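Local coordinates for gram-negative insecticidal protein (Chromobacterium piscinae, PDB 6FBM) that is an insecticidal toxin of the MACPF and beta-tripod families, probably acting on target cells by forming pores in membranes, at residues A[17-22]-A[173-178]; A[97-102]-A[308-313]; A[181-186]-A[248-253]; A[316-321]-A[442-447]. All coordinates share one frame; numbering follows the deposited sequence.

Overall arrangement
From the N terminus, 17-22 packs against 173-178 in contact 1, on the antiparallel sheet of the MACPF-like part. Before that loop closes, 97-102 has opened contact 2, whose partner 308-313 comes much later, so contacts 1 and 2 cross. After the corner at Gly178 the chain continues at once into 181-186 on the next strand of the same sheet; contact 3 joins it to helix 246-250 and lies within the span of contact 2. Residues 308-313 bring the chain past helix 81-88 to 316-321, where contact 4 starts; it closes at 442-447, wholly in the C-terminal part. Contacts 1 and 4 lie 48 Å apart, centre to centre.

Contact 1 of 4, residues A[17-22]-A[173-178]; sequences TSMGMG and SEAAVG
Met19 lays its thioether end along the backbone of Ser173 to Ala175, and van der Waals contact alone joins the two segments. The methyl CE does most of the touching: it sits 3.5 Å from Ser173 O and 3.8 Å from Glu174 CA. One atom back, SD faces the methyl group of Ala175, with SD to CB at 4.1 Å. Bends at chi2 (-47°) and chi3 (-71°) fold the chain over, so that CE reaches strand 170-177 although the CA of Met19 lies well off it. Ile133 of strand 120-134 and Leu135 just after it also pack on this side chain.

Backbone bonds lie next to the contact. Ser18 to Met21 form a type II beta turn, with Gly20 taking the positive phi of its third position and a weak bond from Met21 N to Ser18 O. Gly20 and Met21 bond to Ile172, just before 173-178, where the weakly bonded strand 21-23 runs antiparallel to strand 170-177 in the sheet of the MACPF fold. Of the polar side chains, Glu174 turns away from the contact, and its OE1 is hydrogen-bonded to Ser276 OG. Ala175 also packs against Leu272 of strand 271-274.

Contact 2 of 4, residues A[97-102]-A[308-313]; sequences RYKLFS and QQSIPK
Gln308 reaches from its loop to the backbone of Lys99 and grips both polar atoms of that residue. From CB, with CG beside the backbone N, the side chain bends at chi2 (-46°), which swings the amide toward segment 97-102. CG passes 4.1 Å from Tyr98 CD1. The next atom, CD, lies at the edge of the Tyr98 ring, close to the ring plane and 3.9 Å from CD1, with the amide turned steeply against the ring, 71° between the planes. At the tip the amide divides its two functions. OE1 accepts from Lys99 N at 2.7 Å, the donor lying in the amide carbonyl plane on a lone pair, and the methylene CB of Lys99 rests 3.4 Å from the same oxygen. NE2 gives a nearly straight bond to Lys99 O (2.9 Å, 173° at the hydrogen), although the donor is tilted from the plane of that carbonyl. The two bonds to Lys99 fix the amide's rotation, and the group stands in for a strand neighbour, bonding N-H and C=O of Lys99 as a hydrogen-bonded antiparallel pair would.

The Lys99 side chain runs out extended to a salt bridge between NZ and Glu82 OE2. Glu82, on helix 81-88, also accepts from Ile311 N through OE1. One turn on, Arg85 bonds Ser102 OG and Gln309 O, so this helix links both loops. Pro301 and Met304 of helix 300-304 pack on Tyr98, and Phe300 at the start of the same helix makes an edge-to-face pair with it.

Contact 3 of 4, residues A[181-186]-A[248-253]; sequences LDYSAA and RILHGP
Tyr183 and Leu250 both have CG anti to the backbone N, with chi1 at -176° in the tyrosine and -172° in the leucine, which directs the ring and the isobutyl group toward each other. They meet across the gap between strand 179-187 and helix 246-250, whose CA atoms at these two residues remain 8.9 Å apart. The strand belongs to the central antiparallel sheet of the MACPF fold, paired on one side with 120-134 and on the other with 232-239, and the short helix packs on a face of that sheet.

Contact is purely apolar and light. Leu250 brings CD1 to the rim of the Tyr183 ring, near its plane, 4.1 Å from CE1, and the two side chains cross at about a right angle. Two residues back along the strand, on the same face of the sheet, Leu181 points toward the helix and meets Ile249 through the CD1 methyls, at 4.5 Å a loose approach. Other groups fill in around these pairs: Phe259 and Trp262 of helix 255-269 lie on Leu181, while Leu209 of helix 198-209 touches both Tyr183 and Leu250. The phenol end has its own polar partner, Tyr183 OH being hydrogen-bonded to Ser205 OG of that helix. Past the helix end, Pro253 packs on Asp254 of a second subunit, so the loop after the helix reaches a neighbouring subunit. Next to Leu250 in the chain, the His251 ring is covered on one face by Leu250 CG, which stands 3.8 Å above the plane and over the ring centre.

Contact 4 of 4, residues A[316-321]-A[442-447]; sequences KVLLMD and QSLCAD
Val317 and Leu444 approach no closer than 8.8 Å between CA atoms, so the backbones stay well apart where the lead-in to strand 318-321 faces the 3-10 turn at 443-444. That turn, with Cys445 N bonded to Gln442 O at 2.9 Å, points Leu444 at the opposite segment just before strand 445-447 begins.

The isobutyl group of Leu444 meets two neighbouring side chains. Its CD1 methyl touches both, from directions about a right angle apart: it lies 3.5 Å from Leu318 CD1 and 3.7 Å from Leu318 CG, and 3.8 Å from Val317 CG2. The second branch, CD2, also rests on Val317, 4.0 Å from CG2. With chi1 of Val317 at -66°, CG2 sits between the backbone N and the carbonyl carbon and is the branch that meets Leu444, while CG1 stands beside the backbone N. The valine and Leu444 side chains cross near a right angle, whereas Leu318 slants against Leu444. All three residues are buried, and the contact is wholly hydrophobic.

Around them, Val440 packs on Leu318 as well as on Cys445. Thr117 touches Val317 and Glu118 touches Leu444, so the loop after helix 111-115 meets both segments. The packing joins a mixed sheet, in which 318-321 lies between 373-376 and 513-515, to the two-stranded sheet of 445-447 with 506-508; the contact lies in the largely beta C-terminal part, which is probably the beta-tripod portion of this toxin.

Contact 1 of 4, residues A[17-22]-A[173-178]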
loop_
_atom_site.group_PDB
_atom_site.type_symbol
_atom_site.label_atom_id
_atom_site.label_comp_id
_atom_site.label_asym_id
_atom_site.label_seq_id
_atom_site.Cartn_x
_atom_site.Cartn_y
_atom_site.Cartn_z
ATOM N N THR A 17 -2.572 -25.862 5.407
ATOM C CA THR A 17 -3.689 -25.875 6.356
ATOM C C THR A 17 -4.749 -26.863 5.955
ATOM O O THR A 17 -5.592 -27.199 6.769
ATOM C CB THR A 17 -4.391 -24.512 6.474
ATOM O OG1 THR A 17 -4.887 -24.125 5.182
ATOM C CG2 THR A 17 -3.427 -23.438 7.009
ATOM N N SER A 18 -4.736 -27.291 4.695
ATOM C CA SER A 18 -5.678 -28.310 4.234
ATOM C C SER A 18 -5.240 -29.728 4.540
ATOM O O SER A 18 -6.062 -30.615 4.531
ATOM C CB SER A 18 -5.896 -28.176 2.740
ATOM O OG SER A 18 -6.382 -26.892 2.456
ATOM N N MET A 19 -3.956 -29.929 4.804
ATOM C CA MET A 19 -3.420 -31.262 4.939
ATOM C C MET A 19 -3.832 -31.902 6.263
ATOM O O MET A 19 -3.855 -31.257 7.324
ATOM C CB MET A 19 -1.912 -31.252 4.796
ATOM C CG MET A 19 -1.435 -30.738 3.443
ATOM S SD MET A 19 -2.285 -31.425 1.998
ATOM C CE MET A 19 -1.640 -33.113 2.023
ATOM N N GLY A 20 -4.247 -33.157 6.182
ATOM C CA GLY A 20 -4.638 -33.874 7.362
ATOM C C GLY A 20 -5.953 -33.429 7.952
ATOM O O GLY A 20 -6.242 -33.732 9.102
ATOM N N MET A 21 -6.752 -32.713 7.177
ATOM C CA MET A 21 -8.058 -32.278 7.622
ATOM C C MET A 21 -9.022 -33.348 7.196
ATOM O O MET A 21 -8.859 -33.929 6.113
ATOM C CB MET A 21 -8.511 -31.011 6.919
ATOM C CG MET A 21 -7.922 -29.688 7.360
ATOM S SD MET A 21 -7.994 -29.347 9.141
ATOM C CE MET A 21 -6.301 -29.758 9.486
ATOM N N GLY A 22 -10.064 -33.547 8.011
ATOM C CA GLY A 22 -11.240 -34.268 7.549
ATOM C C GLY A 22 -11.862 -33.642 6.314
ATOM O O GLY A 22 -11.772 -32.427 6.110
ATOM N N SER A 173 -4.893 -36.630 2.566
ATOM C CA SER A 173 -3.547 -37.192 2.683
ATOM C C SER A 173 -2.596 -36.674 1.638
ATOM O O SER A 173 -1.392 -36.626 1.861
ATOM C CB SER A 173 -3.613 -38.708 2.582
ATOM O OG SER A 173 -2.364 -39.263 2.863
ATOM N N GLU A 174 -3.133 -36.307 0.479
ATOM C CA GLU A 174 -2.341 -35.767 -0.609
ATOM C C GLU A 174 -3.231 -34.795 -1.386
ATOM O O GLU A 174 -4.399 -35.072 -1.633
ATOM C CB GLU A 174 -1.879 -36.906 -1.502
ATOM C CG GLU A 174 -0.760 -36.556 -2.456
ATOM C CD GLU A 174 -0.377 -37.791 -3.274
ATOM O OE1 GLU A 174 -1.184 -38.188 -4.132
ATOM O OE2 GLU A 174 0.713 -38.375 -3.058
ATOM N N ALA A 175 -2.687 -33.651 -1.778
ATOM C CA ALA A 175 -3.471 -32.692 -2.556
ATOM C C ALA A 175 -2.617 -31.884 -3.512
ATOM O O ALA A 175 -1.462 -31.549 -3.221
ATOM C CB ALA A 175 -4.196 -31.747 -1.616
ATOM N N ALA A 176 -3.234 -31.562 -4.640
ATOM C CA ALA A 176 -2.674 -30.624 -5.576
ATOM C C ALA A 176 -3.017 -29.224 -5.100
ATOM O O ALA A 176 -4.141 -28.951 -4.723
ATOM C CB ALA A 176 -3.248 -30.874 -6.950
ATOM N N VAL A 177 -2.023 -28.346 -5.147
ATOM C CA VAL A 177 -2.205 -26.970 -4.774
ATOM C C VAL A 177 -1.978 -26.055 -5.971
ATOM O O VAL A 177 -1.023 -26.198 -6.714
ATOM C CB VAL A 177 -1.253 -26.601 -3.625
ATOM C CG1 VAL A 177 -1.434 -25.163 -3.252
ATOM C CG2 VAL A 177 -1.499 -27.490 -2.407
ATOM N N GLY A 178 -2.889 -25.114 -6.153
ATOM C CA GLY A 178 -2.834 -24.104 -7.196
ATOM C C GLY A 178 -4.205 -23.515 -7.442
ATOM O O GLY A 178 -4.880 -23.094 -6.511
#

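Contact 2 of 4, residues A[97-102]-A[308-313]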
loop_
_atom_site.group_PDB
_atom_site.type_symbol
_atom_site.label_atom_id
_atom_site.label_comp_id
_atom_site.label_asym_id
_atom_site.label_seq_id
_atom_site.Cartn_x
_atom_site.Cartn_y
_atom_site.Cartn_z
ATOM N N ARG A 97 -17.368 -48.109 -4.855
ATOM C CA ARG A 97 -17.792 -47.519 -6.110
ATOM C C ARG A 97 -18.833 -46.482 -5.733
ATOM O O ARG A 97 -19.959 -46.502 -6.234
ATOM C CB ARG A 97 -18.351 -48.605 -7.051
ATOM C CG ARG A 97 -17.360 -49.730 -7.424
ATOM C CD ARG A 97 -18.064 -51.105 -7.607
ATOM N NE ARG A 97 -17.216 -52.328 -7.491
ATOM C CZ ARG A 97 -16.850 -52.963 -6.358
ATOM N NH1 ARG A 97 -17.190 -52.510 -5.147
ATOM N NH2 ARG A 97 -16.102 -54.075 -6.432
ATOM N N TYR A 98 -18.457 -45.575 -4.825
ATOM C CA TYR A 98 -19.395 -44.564 -4.317
ATOM C C TYR A 98 -19.492 -43.387 -5.263
ATOM O O TYR A 98 -18.520 -43.018 -5.926
ATOM C CB TYR A 98 -18.998 -44.080 -2.911
ATOM C CG TYR A 98 -19.210 -45.103 -1.811
ATOM C CD1 TYR A 98 -20.457 -45.266 -1.204
ATOM C CD2 TYR A 98 -18.177 -45.939 -1.402
ATOM C CE1 TYR A 98 -20.660 -46.225 -0.221
ATOM C CE2 TYR A 98 -18.384 -46.913 -0.422
ATOM C CZ TYR A 98 -19.624 -47.029 0.170
ATOM O OH TYR A 98 -19.829 -47.963 1.131
ATOM N N LYS A 99 -20.683 -42.804 -5.323
ATOM C CA LYS A 99 -20.904 -41.502 -5.954
ATOM C C LYS A 99 -20.602 -40.401 -4.939
ATOM O O LYS A 99 -21.394 -40.122 -4.027
ATOM C CB LYS A 99 -22.347 -41.383 -6.469
ATOM C CG LYS A 99 -22.723 -42.453 -7.476
ATOM C CD LYS A 99 -24.204 -42.448 -7.825
ATOM C CE LYS A 99 -24.586 -43.806 -8.386
ATOM N NZ LYS A 99 -26.038 -43.877 -8.717
ATOM N N LEU A 100 -19.439 -39.781 -5.126
ATOM C CA LEU A 100 -18.916 -38.775 -4.219
ATOM C C LEU A 100 -19.233 -37.402 -4.732
ATOM O O LEU A 100 -19.723 -37.248 -5.847
ATOM C CB LEU A 100 -17.407 -38.920 -4.093
ATOM C CG LEU A 100 -16.862 -40.282 -3.663
ATOM C CD1 LEU A 100 -15.347 -40.256 -3.677
ATOM C CD2 LEU A 100 -17.378 -40.647 -2.280
ATOM N N PHE A 101 -18.975 -36.416 -3.891
ATOM C CA PHE A 101 -19.032 -35.002 -4.266
ATOM C C PHE A 101 -20.405 -34.551 -4.769
ATOM O O PHE A 101 -20.505 -33.769 -5.710
ATOM C CB PHE A 101 -17.930 -34.674 -5.289
ATOM C CG PHE A 101 -16.605 -35.283 -4.954
ATOM C CD1 PHE A 101 -16.031 -35.092 -3.695
ATOM C CD2 PHE A 101 -15.932 -36.062 -5.877
ATOM C CE1 PHE A 101 -14.813 -35.670 -3.377
ATOM C CE2 PHE A 101 -14.700 -36.639 -5.561
ATOM C CZ PHE A 101 -14.146 -36.448 -4.304
ATOM N N SER A 102 -21.457 -35.027 -4.104
ATOM C CA SER A 102 -22.850 -34.715 -4.506
ATOM C C SER A 102 -23.167 -33.220 -4.447
ATOM O O SER A 102 -23.962 -32.740 -5.241
ATOM C CB SER A 102 -23.875 -35.528 -3.687
ATOM O OG SER A 102 -23.600 -36.923 -3.755
ATOM N N GLN A 308 -26.093 -41.604 -1.713
ATOM C CA GLN A 308 -26.166 -42.495 -2.871
ATOM C C GLN A 308 -27.538 -42.606 -3.536
ATOM O O GLN A 308 -27.655 -43.324 -4.516
ATOM C CB GLN A 308 -25.673 -43.893 -2.502
ATOM C CG GLN A 308 -24.256 -43.937 -1.977
ATOM C CD GLN A 308 -23.300 -43.122 -2.823
ATOM O OE1 GLN A 308 -22.827 -43.583 -3.859
ATOM N NE2 GLN A 308 -23.017 -41.901 -2.388
ATOM N N GLN A 309 -28.568 -41.929 -3.025
ATOM C CA GLN A 309 -29.870 -41.914 -3.699
ATOM C C GLN A 309 -29.686 -41.353 -5.100
ATOM O O GLN A 309 -28.906 -40.417 -5.299
ATOM C CB GLN A 309 -30.906 -41.054 -2.960
ATOM C CG GLN A 309 -31.471 -41.661 -1.681
ATOM C CD GLN A 309 -32.506 -40.746 -1.011
ATOM O OE1 GLN A 309 -33.705 -40.773 -1.334
ATOM N NE2 GLN A 309 -32.035 -39.922 -0.069
ATOM N N SER A 310 -30.408 -41.928 -6.058
ATOM C CA SER A 310 -30.428 -41.420 -7.424
ATOM C C SER A 310 -31.060 -40.036 -7.487
ATOM O O SER A 310 -31.899 -39.665 -6.654
ATOM C CB SER A 310 -31.185 -42.366 -8.345
ATOM O OG SER A 310 -30.347 -43.460 -8.697
ATOM N N ILE A 311 -30.632 -39.269 -8.488
ATOM C CA ILE A 311 -31.235 -37.988 -8.781
ATOM C C ILE A 311 -32.580 -38.312 -9.405
ATOM O O ILE A 311 -32.656 -39.203 -10.261
ATOM C CB ILE A 311 -30.383 -37.169 -9.773
ATOM C CG1 ILE A 311 -28.967 -36.931 -9.220
ATOM C CG2 ILE A 311 -31.063 -35.847 -10.137
ATOM C CD1 ILE A 311 -28.900 -36.243 -7.867
ATOM N N PRO A 312 -33.651 -37.647 -8.958
ATOM C CA PRO A 312 -34.943 -37.873 -9.603
ATOM C C PRO A 312 -34.947 -37.381 -11.065
ATOM O O PRO A 312 -34.422 -36.300 -11.346
ATOM C CB PRO A 312 -35.928 -37.079 -8.729
ATOM C CG PRO A 312 -35.103 -36.115 -7.941
ATOM C CD PRO A 312 -33.774 -36.800 -7.753
ATOM N N LYS A 313 -35.525 -38.182 -11.970
ATOM C CA LYS A 313 -35.523 -37.872 -13.396
ATOM C C LYS A 313 -36.929 -37.641 -13.933
ATOM O O LYS A 313 -37.881 -38.285 -13.498
ATOM C CB LYS A 313 -34.869 -39.013 -14.181
ATOM C CG LYS A 313 -33.454 -39.368 -13.768
ATOM C CD LYS A 313 -32.504 -38.179 -13.855
ATOM C CE LYS A 313 -32.427 -37.553 -15.254
ATOM N NZ LYS A 313 -31.192 -36.770 -15.468
#

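Contact 3 of 4, residues A[181-186]-A[248-253]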
loop_
_atom_site.group_PDB
_atom_site.type_symbol
_atom_site.label_atom_id
_atom_site.label_comp_id
_atom_site.label_asym_id
_atom_site.label_seq_id
_atom_site.Cartn_x
_atom_site.Cartn_y
_atom_site.Cartn_z
ATOM N N LEU A 181 -10.073 -24.471 -12.775
ATOM C CA LEU A 181 -11.324 -23.991 -13.345
ATOM C C LEU A 181 -12.167 -25.174 -13.759
ATOM O O LEU A 181 -11.654 -26.117 -14.349
ATOM C CB LEU A 181 -11.058 -23.102 -14.545
ATOM C CG LEU A 181 -10.342 -21.787 -14.242
ATOM C CD1 LEU A 181 -10.223 -20.994 -15.526
ATOM C CD2 LEU A 181 -11.049 -20.964 -13.172
ATOM N N ASP A 182 -13.459 -25.103 -13.426
ATOM C CA ASP A 182 -14.466 -26.091 -13.782
ATOM C C ASP A 182 -15.430 -25.449 -14.740
ATOM O O ASP A 182 -16.204 -24.575 -14.357
ATOM C CB ASP A 182 -15.251 -26.502 -12.564
ATOM C CG ASP A 182 -14.449 -27.370 -11.629
ATOM O OD1 ASP A 182 -13.341 -27.740 -11.991
ATOM O OD2 ASP A 182 -14.909 -27.664 -10.510
ATOM N N TYR A 183 -15.371 -25.858 -16.006
ATOM C CA TYR A 183 -16.278 -25.382 -17.028
ATOM C C TYR A 183 -17.299 -26.469 -17.142
ATOM O O TYR A 183 -17.051 -27.508 -17.759
ATOM C CB TYR A 183 -15.487 -25.198 -18.314
ATOM C CG TYR A 183 -16.227 -24.610 -19.499
ATOM C CD1 TYR A 183 -16.582 -23.276 -19.532
ATOM C CD2 TYR A 183 -16.466 -25.376 -20.618
ATOM C CE1 TYR A 183 -17.222 -22.754 -20.633
ATOM C CE2 TYR A 183 -17.086 -24.842 -21.728
ATOM C CZ TYR A 183 -17.457 -23.534 -21.735
ATOM O OH TYR A 183 -18.070 -23.021 -22.840
ATOM N N SER A 184 -18.442 -26.261 -16.507
ATOM C CA SER A 184 -19.466 -27.313 -16.436
ATOM C C SER A 184 -20.662 -26.983 -17.323
ATOM O O SER A 184 -21.155 -25.842 -17.322
ATOM C CB SER A 184 -19.897 -27.554 -14.986
ATOM O OG SER A 184 -20.621 -26.457 -14.488
ATOM N N ALA A 185 -21.134 -27.985 -18.073
ATOM C CA ALA A 185 -22.188 -27.742 -19.059
ATOM C C ALA A 185 -23.276 -28.787 -18.968
ATOM O O ALA A 185 -23.000 -30.010 -18.945
ATOM C CB ALA A 185 -21.624 -27.675 -20.475
ATOM N N ALA A 186 -24.513 -28.294 -18.899
ATOM C CA ALA A 186 -25.692 -29.105 -19.129
ATOM C C ALA A 186 -26.119 -28.850 -20.572
ATOM O O ALA A 186 -26.666 -27.785 -20.876
ATOM C CB ALA A 186 -26.796 -28.706 -18.176
ATOM N N ARG A 248 -16.067 -12.626 -15.522
ATOM C CA ARG A 248 -15.364 -12.026 -16.672
ATOM C C ARG A 248 -14.812 -13.075 -17.660
ATOM O O ARG A 248 -14.827 -12.837 -18.875
ATOM C CB ARG A 248 -14.219 -11.109 -16.203
ATOM C CG ARG A 248 -14.502 -9.608 -16.142
ATOM C CD ARG A 248 -13.191 -8.826 -16.339
ATOM N NE ARG A 248 -12.428 -8.672 -15.084
ATOM C CZ ARG A 248 -11.098 -8.608 -14.972
ATOM N NH1 ARG A 248 -10.294 -8.644 -16.041
ATOM N NH2 ARG A 248 -10.570 -8.438 -13.757
ATOM N N ILE A 249 -14.314 -14.212 -17.167
ATOM C CA ILE A 249 -13.783 -15.244 -18.072
ATOM C C ILE A 249 -14.932 -15.846 -18.860
ATOM O O ILE A 249 -14.817 -16.080 -20.034
ATOM C CB ILE A 249 -13.019 -16.364 -17.313
ATOM C CG1 ILE A 249 -11.740 -15.809 -16.670
ATOM C CG2 ILE A 249 -12.616 -17.484 -18.257
ATOM C CD1 ILE A 249 -11.207 -16.629 -15.525
ATOM N N LEU A 250 -16.053 -16.067 -18.212
ATOM C CA LEU A 250 -17.172 -16.739 -18.842
ATOM C C LEU A 250 -17.867 -15.850 -19.855
ATOM O O LEU A 250 -18.031 -16.229 -20.997
ATOM C CB LEU A 250 -18.135 -17.233 -17.770
ATOM C CG LEU A 250 -19.273 -18.113 -18.212
ATOM C CD1 LEU A 250 -18.761 -19.299 -19.045
ATOM C CD2 LEU A 250 -20.029 -18.608 -16.974
ATOM N N HIS A 251 -18.243 -14.648 -19.430
ATOM C CA HIS A 251 -19.057 -13.711 -20.227
ATOM C C HIS A 251 -18.311 -12.484 -20.678
ATOM O O HIS A 251 -18.204 -12.232 -21.872
ATOM C CB HIS A 251 -20.259 -13.227 -19.397
ATOM C CG HIS A 251 -21.125 -14.334 -18.901
ATOM N ND1 HIS A 251 -21.307 -14.594 -17.559
ATOM C CD2 HIS A 251 -21.859 -15.253 -19.570
ATOM C CE1 HIS A 251 -22.117 -15.629 -17.423
ATOM N NE2 HIS A 251 -22.457 -16.054 -18.629
ATOM N N GLY A 252 -17.818 -11.734 -19.685
ATOM C CA GLY A 252 -17.452 -10.326 -19.786
ATOM C C GLY A 252 -16.467 -9.978 -20.870
ATOM O O GLY A 252 -15.994 -10.864 -21.584
ATOM N N PRO A 253 -16.192 -8.680 -21.035
ATOM C CA PRO A 253 -15.460 -8.084 -22.160
ATOM C C PRO A 253 -14.215 -8.836 -22.634
ATOM O O PRO A 253 -14.177 -9.226 -23.800
ATOM C CB PRO A 253 -15.080 -6.692 -21.638
ATOM C CG PRO A 253 -16.201 -6.359 -20.752
ATOM C CD PRO A 253 -16.658 -7.635 -20.105
#

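Contact 4 of 4, residues A[316-321]-A[442-447]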
loop_
_atom_site.group_PDB
_atom_site.type_symbol
_atom_site.label_atom_id
_atom_site.label_comp_id
_atom_site.label_asym_id
_atom_site.label_seq_id
_atom_site.Cartn_x
_atom_site.Cartn_y
_atom_site.Cartn_z
ATOM N N LYS A 316 -40.764 -38.434 -18.625
ATOM C CA LYS A 316 -41.931 -38.112 -19.406
ATOM C C LYS A 316 -41.711 -36.739 -20.034
ATOM O O LYS A 316 -42.031 -35.708 -19.430
ATOM C CB LYS A 316 -43.190 -38.115 -18.524
ATOM C CG LYS A 316 -43.453 -39.391 -17.714
ATOM C CD LYS A 316 -44.299 -40.360 -18.483
ATOM C CE LYS A 316 -44.327 -41.774 -17.902
ATOM N NZ LYS A 316 -45.446 -41.955 -16.931
ATOM N N VAL A 317 -41.165 -36.723 -21.251
ATOM C CA VAL A 317 -40.763 -35.456 -21.894
ATOM C C VAL A 317 -41.583 -35.019 -23.074
ATOM O O VAL A 317 -41.374 -33.917 -23.598
ATOM C CB VAL A 317 -39.283 -35.492 -22.313
ATOM C CG1 VAL A 317 -38.411 -35.566 -21.075
ATOM C CG2 VAL A 317 -38.980 -36.655 -23.286
ATOM N N LEU A 318 -42.532 -35.857 -23.489
ATOM C CA LEU A 318 -43.473 -35.495 -24.530
ATOM C C LEU A 318 -44.821 -35.301 -23.899
ATOM O O LEU A 318 -45.357 -36.190 -23.260
ATOM C CB LEU A 318 -43.511 -36.570 -25.603
ATOM C CG LEU A 318 -42.249 -36.708 -26.449
ATOM C CD1 LEU A 318 -42.348 -37.886 -27.419
ATOM C CD2 LEU A 318 -41.960 -35.427 -27.222
ATOM N N LEU A 319 -45.362 -34.114 -24.102
ATOM C CA LEU A 319 -46.691 -33.777 -23.666
ATOM C C LEU A 319 -47.628 -34.170 -24.789
ATOM O O LEU A 319 -47.567 -33.604 -25.882
ATOM C CB LEU A 319 -46.737 -32.280 -23.402
ATOM C CG LEU A 319 -47.981 -31.635 -22.806
ATOM C CD1 LEU A 319 -48.374 -32.254 -21.485
ATOM C CD2 LEU A 319 -47.732 -30.143 -22.680
ATOM N N MET A 320 -48.499 -35.139 -24.507
ATOM C CA MET A 320 -49.470 -35.646 -25.485
ATOM C C MET A 320 -50.861 -35.009 -25.340
ATOM O O MET A 320 -51.384 -34.791 -24.238
ATOM C CB MET A 320 -49.616 -37.150 -25.333
ATOM C CG MET A 320 -50.365 -37.805 -26.458
ATOM S SD MET A 320 -50.257 -39.605 -26.377
ATOM C CE MET A 320 -51.149 -39.959 -24.853
ATOM N N ASP A 321 -51.462 -34.740 -26.487
ATOM C CA ASP A 321 -52.879 -34.482 -26.599
ATOM C C ASP A 321 -53.419 -35.604 -27.497
ATOM O O ASP A 321 -53.153 -35.618 -28.698
ATOM C CB ASP A 321 -53.092 -33.088 -27.189
ATOM C CG ASP A 321 -54.548 -32.782 -27.457
ATOM O OD1 ASP A 321 -55.388 -33.683 -27.275
ATOM O OD2 ASP A 321 -54.841 -31.669 -27.903
ATOM N N GLN A 442 -34.936 -41.304 -31.416
ATOM C CA GLN A 442 -34.645 -42.720 -31.127
ATOM C C GLN A 442 -34.856 -43.142 -29.665
ATOM O O GLN A 442 -35.536 -44.123 -29.374
ATOM C CB GLN A 442 -33.177 -42.962 -31.557
ATOM C CG GLN A 442 -32.465 -44.240 -31.105
ATOM C CD GLN A 442 -31.168 -44.465 -31.898
ATOM O OE1 GLN A 442 -30.530 -43.498 -32.368
ATOM N NE2 GLN A 442 -30.780 -45.753 -32.069
ATOM N N SER A 443 -34.262 -42.370 -28.760
ATOM C CA SER A 443 -34.308 -42.616 -27.334
ATOM C C SER A 443 -35.719 -42.784 -26.754
ATOM O O SER A 443 -35.901 -43.532 -25.788
ATOM C CB SER A 443 -33.590 -41.481 -26.608
ATOM O OG SER A 443 -34.150 -40.219 -26.958
ATOM N N LEU A 444 -36.700 -42.096 -27.338
ATOM C CA LEU A 444 -38.090 -42.175 -26.887
ATOM C C LEU A 444 -38.912 -43.216 -27.625
ATOM O O LEU A 444 -40.079 -43.442 -27.288
ATOM C CB LEU A 444 -38.767 -40.819 -27.066
ATOM C CG LEU A 444 -38.007 -39.595 -26.575
ATOM C CD1 LEU A 444 -38.951 -38.391 -26.622
ATOM C CD2 LEU A 444 -37.488 -39.818 -25.167
ATOM N N CYS A 445 -38.323 -43.869 -28.624
ATOM C CA CYS A 445 -39.064 -44.782 -29.478
ATOM C C CYS A 445 -38.547 -46.196 -29.361
ATOM O O CYS A 445 -37.405 -46.432 -28.937
ATOM C CB CYS A 445 -38.953 -44.345 -30.931
ATOM S SG CYS A 445 -39.464 -42.649 -31.226
ATOM N N ALA A 446 -39.423 -47.127 -29.744
ATOM C CA ALA A 446 -39.111 -48.549 -29.881
ATOM C C ALA A 446 -39.302 -48.939 -31.342
ATOM O O ALA A 446 -40.304 -48.554 -31.954
ATOM C CB ALA A 446 -40.032 -49.370 -29.001
ATOM N N ASP A 447 -38.361 -49.712 -31.887
ATOM C CA ASP A 447 -38.494 -50.266 -33.244
ATOM C C ASP A 447 -39.821 -50.995 -33.398
ATOM O O ASP A 447 -40.334 -51.580 -32.432
ATOM C CB ASP A 447 -37.361 -51.262 -33.546
ATOM C CG ASP A 447 -35.992 -50.607 -33.594
ATOM O OD1 ASP A 447 -35.901 -49.377 -33.852
ATOM O OD2 ASP A 447 -35.009 -51.350 -33.398
#